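Local atomic coordinates of possible thiol-disulfide isomerase (PDB entry 3HCZ), a protein that is probably a thiol-disulfide oxidoreductase or isomerase of the thioredoxin superfamily, although its function has not been established. Residues Arg24-Tyr27 / Tyr33-Leu36; Tyr116-Asp119 / Val123-Ala126. All blocks are in the same frame, centred on the assembly; numbering follows the deposited sequence. Where two conformers were deposited one is given.

Contact 1: Arg24-Tyr27 / Tyr33-Leu36; sequences RYLY and YTIL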
loop_
_atom_site.group_PDB
_atom_site.type_symbol
_atom_site.label_atom_id
_atom_site.label_comp_id
_atom_site.label_asym_id
_atom_site.label_seq_id
_atom_site.Cartn_x
_atom_site.Cartn_y
_atom_site.Cartn_z
ATOM N N ARG A 24 -11.403 -1.739 7.207
ATOM C CA ARG A 24 -10.446 -0.661 7.445
ATOM C C ARG A 24 -10.344 0.157 6.173
ATOM O O ARG A 24 -9.522 -0.140 5.296
ATOM C CB ARG A 24 -9.073 -1.225 7.863
ATOM C CG ARG A 24 -9.049 -2.011 9.196
ATOM C CD ARG A 24 -9.393 -1.153 10.469
ATOM N NE ARG A 24 -8.778 0.191 10.398
ATOM C CZ ARG A 24 -7.485 0.460 10.607
ATOM N NH1 ARG A 24 -7.059 1.696 10.465
ATOM N NH2 ARG A 24 -6.605 -0.476 10.963
ATOM N N TYR A 25 -11.224 1.143 6.021
ATOM C CA TYR A 25 -11.212 1.950 4.791
ATOM C C TYR A 25 -9.935 2.743 4.644
ATOM O O TYR A 25 -9.402 3.292 5.633
ATOM C CB TYR A 25 -12.369 2.968 4.695
ATOM C CG TYR A 25 -13.787 2.446 4.853
ATOM C CD1 TYR A 25 -14.094 1.050 4.797
ATOM C CD2 TYR A 25 -14.832 3.365 5.034
ATOM C CE1 TYR A 25 -15.455 0.590 4.967
ATOM C CE2 TYR A 25 -16.168 2.940 5.175
ATOM C CZ TYR A 25 -16.454 1.554 5.144
ATOM O OH TYR A 25 -17.748 1.190 5.283
ATOM N N LEU A 26 -9.463 2.843 3.400
ATOM C CA LEU A 26 -8.249 3.625 3.131
ATOM C C LEU A 26 -8.342 5.049 3.685
ATOM O O LEU A 26 -7.390 5.550 4.345
ATOM C CB LEU A 26 -7.930 3.636 1.619
ATOM C CG LEU A 26 -6.784 4.583 1.238
ATOM C CD1 LEU A 26 -5.461 4.085 1.859
ATOM C CD2 LEU A 26 -6.682 4.662 -0.314
ATOM N N TYR A 27 -9.477 5.705 3.451
ATOM C CA TYR A 27 -9.624 7.081 3.835
ATOM C C TYR A 27 -9.641 7.285 5.357
ATOM O O TYR A 27 -9.420 8.410 5.856
ATOM C CB TYR A 27 -10.914 7.654 3.221
ATOM C CG TYR A 27 -10.776 8.068 1.747
ATOM C CD1 TYR A 27 -9.710 7.632 0.967
ATOM C CD2 TYR A 27 -11.761 8.824 1.137
ATOM C CE1 TYR A 27 -9.592 7.995 -0.379
ATOM C CE2 TYR A 27 -11.676 9.193 -0.200
ATOM C CZ TYR A 27 -10.590 8.775 -0.950
ATOM O OH TYR A 27 -10.533 9.153 -2.263
ATOM N N TYR A 33 2.037 9.900 5.970
ATOM C CA TYR A 33 2.135 9.350 4.596
ATOM C C TYR A 33 1.552 7.968 4.670
ATOM O O TYR A 33 1.783 7.269 5.669
ATOM C CB TYR A 33 3.571 9.135 4.106
ATOM C CG TYR A 33 4.313 10.411 3.984
ATOM C CD1 TYR A 33 4.021 11.317 2.957
ATOM C CD2 TYR A 33 5.294 10.742 4.914
ATOM C CE1 TYR A 33 4.725 12.574 2.881
ATOM C CE2 TYR A 33 5.988 11.973 4.836
ATOM C CZ TYR A 33 5.694 12.863 3.806
ATOM O OH TYR A 33 6.385 14.074 3.741
ATOM N N THR A 34 0.788 7.600 3.644
ATOM C CA THR A 34 0.319 6.223 3.482
ATOM C C THR A 34 0.936 5.643 2.222
ATOM O O THR A 34 0.810 6.226 1.129
ATOM C CB THR A 34 -1.230 6.095 3.364
ATOM O OG1 THR A 34 -1.833 6.684 4.507
ATOM C CG2 THR A 34 -1.683 4.571 3.223
ATOM N N ILE A 35 1.604 4.498 2.368
ATOM C CA ILE A 35 2.111 3.753 1.239
ATOM C C ILE A 35 0.998 2.775 0.823
ATOM O O ILE A 35 0.634 1.881 1.597
ATOM C CB ILE A 35 3.413 2.987 1.608
ATOM C CG1 ILE A 35 4.420 3.894 2.340
ATOM C CG2 ILE A 35 4.039 2.327 0.367
ATOM C CD1 ILE A 35 4.735 5.197 1.615
ATOM N N LEU A 36 0.458 2.966 -0.363
ATOM C CA LEU A 36 -0.532 2.091 -0.846
ATOM C C LEU A 36 0.209 0.984 -1.607
ATOM O O LEU A 36 0.859 1.251 -2.620
ATOM C CB LEU A 36 -1.544 2.877 -1.696
ATOM C CG LEU A 36 -2.618 2.082 -2.403
ATOM C CD1 LEU A 36 -3.394 1.098 -1.431
ATOM C CD2 LEU A 36 -3.565 3.146 -3.002
#
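Leu26 reaches across to Thr34 and Leu36 with its two methyl branches, one for each partner. CD1 of Leu26 meets the methyl CG2 of Thr34 at 4.0 Å, and the two side chains cross obliquely. CD2 of Leu26 lies 4.4 Å from CD2 of Leu36, so here one methyl branch looks at another at a looser distance. With CG anti to the backbone N (chi1 172°), both methyls of Leu26 are brought to the strand's side chains. Thr34 meets it with carbon. Chi1 of -57° sets OG1 of Thr34 beside the backbone N and leaves CG2 anti to it, facing Leu26. OG1 stays farther from Leu26. This holds for the Thr34 conformer given; a second was deposited.

The backbones are well apart, with the CA atoms of Leu26 and Leu36 8.8 Å from each other. The contact is therefore apolar side-chain packing, small in area and fully buried. Thr34 and Leu36 are two apart on the strand and share one sheet face. Tyr68, Tyr107 and Leu118 also touch Leu26. The loop has its own backbone support: backbone hydrogen bonds join Leu26 to Leu14 and Arg24 to Met16. Tyr33 faces the other way, and its OH bonds to Glu142 of helix 134-147.

Segment 24-27 thus lays one leucine over a face of central strand 33-39. This is the hydrophobic packing of an N-terminal segment against the sheet of a thioredoxin-like fold, consistent with the AhpC/TSA family.

Contact 2: Tyr116-Asp119 / Val123-Ala126; sequences YVLD and VIIA
Strands 116-118 and 124-126 run antiparallel with a strong twist, 127° between their directions, and the register slips by one residue between Val117 and Leu118. Val117 O takes Ile125 N at 2.8 Å and, weakly, Ala126 N at 3.3 Å. Val117 N returns a bond to Ala126 O at 3.0 Å.

On one face of the sheet Val117 packs CB to CB on Ala126. On the other face CD2 of Leu118 lies 3.7 Å from CG1 of Ile124, and CG2 of Ile124 comes to the edge of the Tyr116 ring. Ile125 is a bulge residue, and the end of its side chain comes in to Val117. CG1 of Val117 lies 3.7 Å from CG1 of Ile125, which sits between its own N and carbonyl carbon (chi1 60°).

Asp119 closes the turn. Asp119 N bonds to Val123 O. Asp119 OD1 takes Val123 N at 2.9 Å, from above the carboxylate plane. Chi1 of 77° turns the carboxylate back over the turn, where OD1 also accepts Asn121 N, as in an Asx turn. Two amides thus grip one oxygen and fix the carboxylate.

Helix 134-147 covers the Val117 and Ala126 face through Leu134 and Phe137. Ile125 and Ala126 opposite Val117 make a classic beta bulge, set in the C-terminal beta hairpin of the thioredoxin fold.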
loop_
_atom_site.group_PDB
_atom_site.type_symbol
_atom_site.label_atom_id
_atom_site.label_comp_id
_atom_site.label_asym_id
_atom_site.label_seq_id
_atom_site.Cartn_x
_atom_site.Cartn_y
_atom_site.Cartn_z
ATOM N N TYR A 116 2.014 3.079 -4.435
ATOM C CA TYR A 116 1.743 4.523 -4.508
ATOM C C TYR A 116 2.113 5.153 -3.195
ATOM O O TYR A 116 1.982 4.511 -2.163
ATOM C CB TYR A 116 0.254 4.799 -4.764
ATOM C CG TYR A 116 -0.204 4.337 -6.132
ATOM C CD1 TYR A 116 -0.229 5.229 -7.208
ATOM C CD2 TYR A 116 -0.606 3.000 -6.357
ATOM C CE1 TYR A 116 -0.674 4.809 -8.479
ATOM C CE2 TYR A 116 -1.023 2.570 -7.641
ATOM C CZ TYR A 116 -1.061 3.483 -8.687
ATOM O OH TYR A 116 -1.450 3.126 -9.974
ATOM N N VAL A 117 2.563 6.408 -3.197
ATOM C CA VAL A 117 2.765 7.113 -1.950
ATOM C C VAL A 117 1.677 8.183 -1.907
ATOM O O VAL A 117 1.472 8.937 -2.874
ATOM C CB VAL A 117 4.182 7.770 -1.860
ATOM C CG1 VAL A 117 4.376 8.476 -0.519
ATOM C CG2 VAL A 117 5.281 6.673 -2.077
ATOM N N LEU A 118 0.980 8.248 -0.777
ATOM C CA LEU A 118 -0.082 9.243 -0.595
ATOM C C LEU A 118 0.296 10.161 0.559
ATOM O O LEU A 118 0.905 9.709 1.533
ATOM C CB LEU A 118 -1.409 8.558 -0.194
ATOM C CG LEU A 118 -1.808 7.336 -1.032
ATOM C CD1 LEU A 118 -3.090 6.609 -0.554
ATOM C CD2 LEU A 118 -1.914 7.709 -2.555
ATOM N N ASP A 119 -0.142 11.407 0.482
ATOM C CA ASP A 119 0.070 12.333 1.609
ATOM C C ASP A 119 -0.955 12.144 2.762
ATOM O O ASP A 119 -1.751 11.167 2.771
ATOM C CB ASP A 119 0.162 13.804 1.121
ATOM C CG ASP A 119 -1.190 14.421 0.772
ATOM O OD1 ASP A 119 -2.258 13.792 0.903
ATOM O OD2 ASP A 119 -1.191 15.595 0.364
ATOM N N VAL A 123 -3.822 12.219 -0.980
ATOM C CA VAL A 123 -3.446 12.713 -2.325
ATOM C C VAL A 123 -2.231 11.958 -2.864
ATOM O O VAL A 123 -1.251 11.695 -2.145
ATOM C CB VAL A 123 -3.177 14.171 -2.317
ATOM C CG1 VAL A 123 -2.541 14.627 -3.686
ATOM C CG2 VAL A 123 -4.466 14.886 -2.029
ATOM N N ILE A 124 -2.278 11.615 -4.148
ATOM C CA ILE A 124 -1.211 10.840 -4.723
ATOM C C ILE A 124 0.013 11.735 -4.912
ATOM O O ILE A 124 -0.045 12.746 -5.668
ATOM C CB ILE A 124 -1.658 10.230 -6.098
ATOM C CG1 ILE A 124 -2.790 9.189 -5.872
ATOM C CG2 ILE A 124 -0.436 9.579 -6.842
ATOM C CD1 ILE A 124 -3.593 8.907 -7.149
ATOM N N ILE A 125 1.126 11.355 -4.283
ATOM C CA ILE A 125 2.378 12.169 -4.433
ATOM C C ILE A 125 3.519 11.421 -5.159
ATOM O O ILE A 125 4.474 12.046 -5.625
ATOM C CB ILE A 125 2.880 12.771 -3.088
ATOM C CG1 ILE A 125 3.188 11.675 -2.046
ATOM C CG2 ILE A 125 1.813 13.758 -2.517
ATOM C CD1 ILE A 125 3.804 12.263 -0.724
ATOM N N ALA A 126 3.362 10.112 -5.316
ATOM C CA ALA A 126 4.265 9.275 -6.087
ATOM C C ALA A 126 3.482 8.074 -6.659
ATOM O O ALA A 126 2.622 7.503 -5.992
ATOM C CB ALA A 126 5.478 8.822 -5.251
#

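The two contacts share one sheet, with centres about 10 Å apart. Strand 33-39 of contact 1 runs antiparallel beside strand 114-118 of contact 2. Thr34 O lies 2.8 Å from Leu118 N, and Leu36 N lies 2.8 Å from Tyr116 O; both are probable hydrogen bonds. On the helix 134-147 side, Tyr33 CE1 packs on Ile125 CD1 at 3.7 Å. On the other side, Leu26 touches Leu118, so contact 1 continues into contact 2. By analogy with thioredoxins, the active site is expected at the CXXC motif between strand 33-39 and helix 49-60. Neither contact includes a residue of that motif.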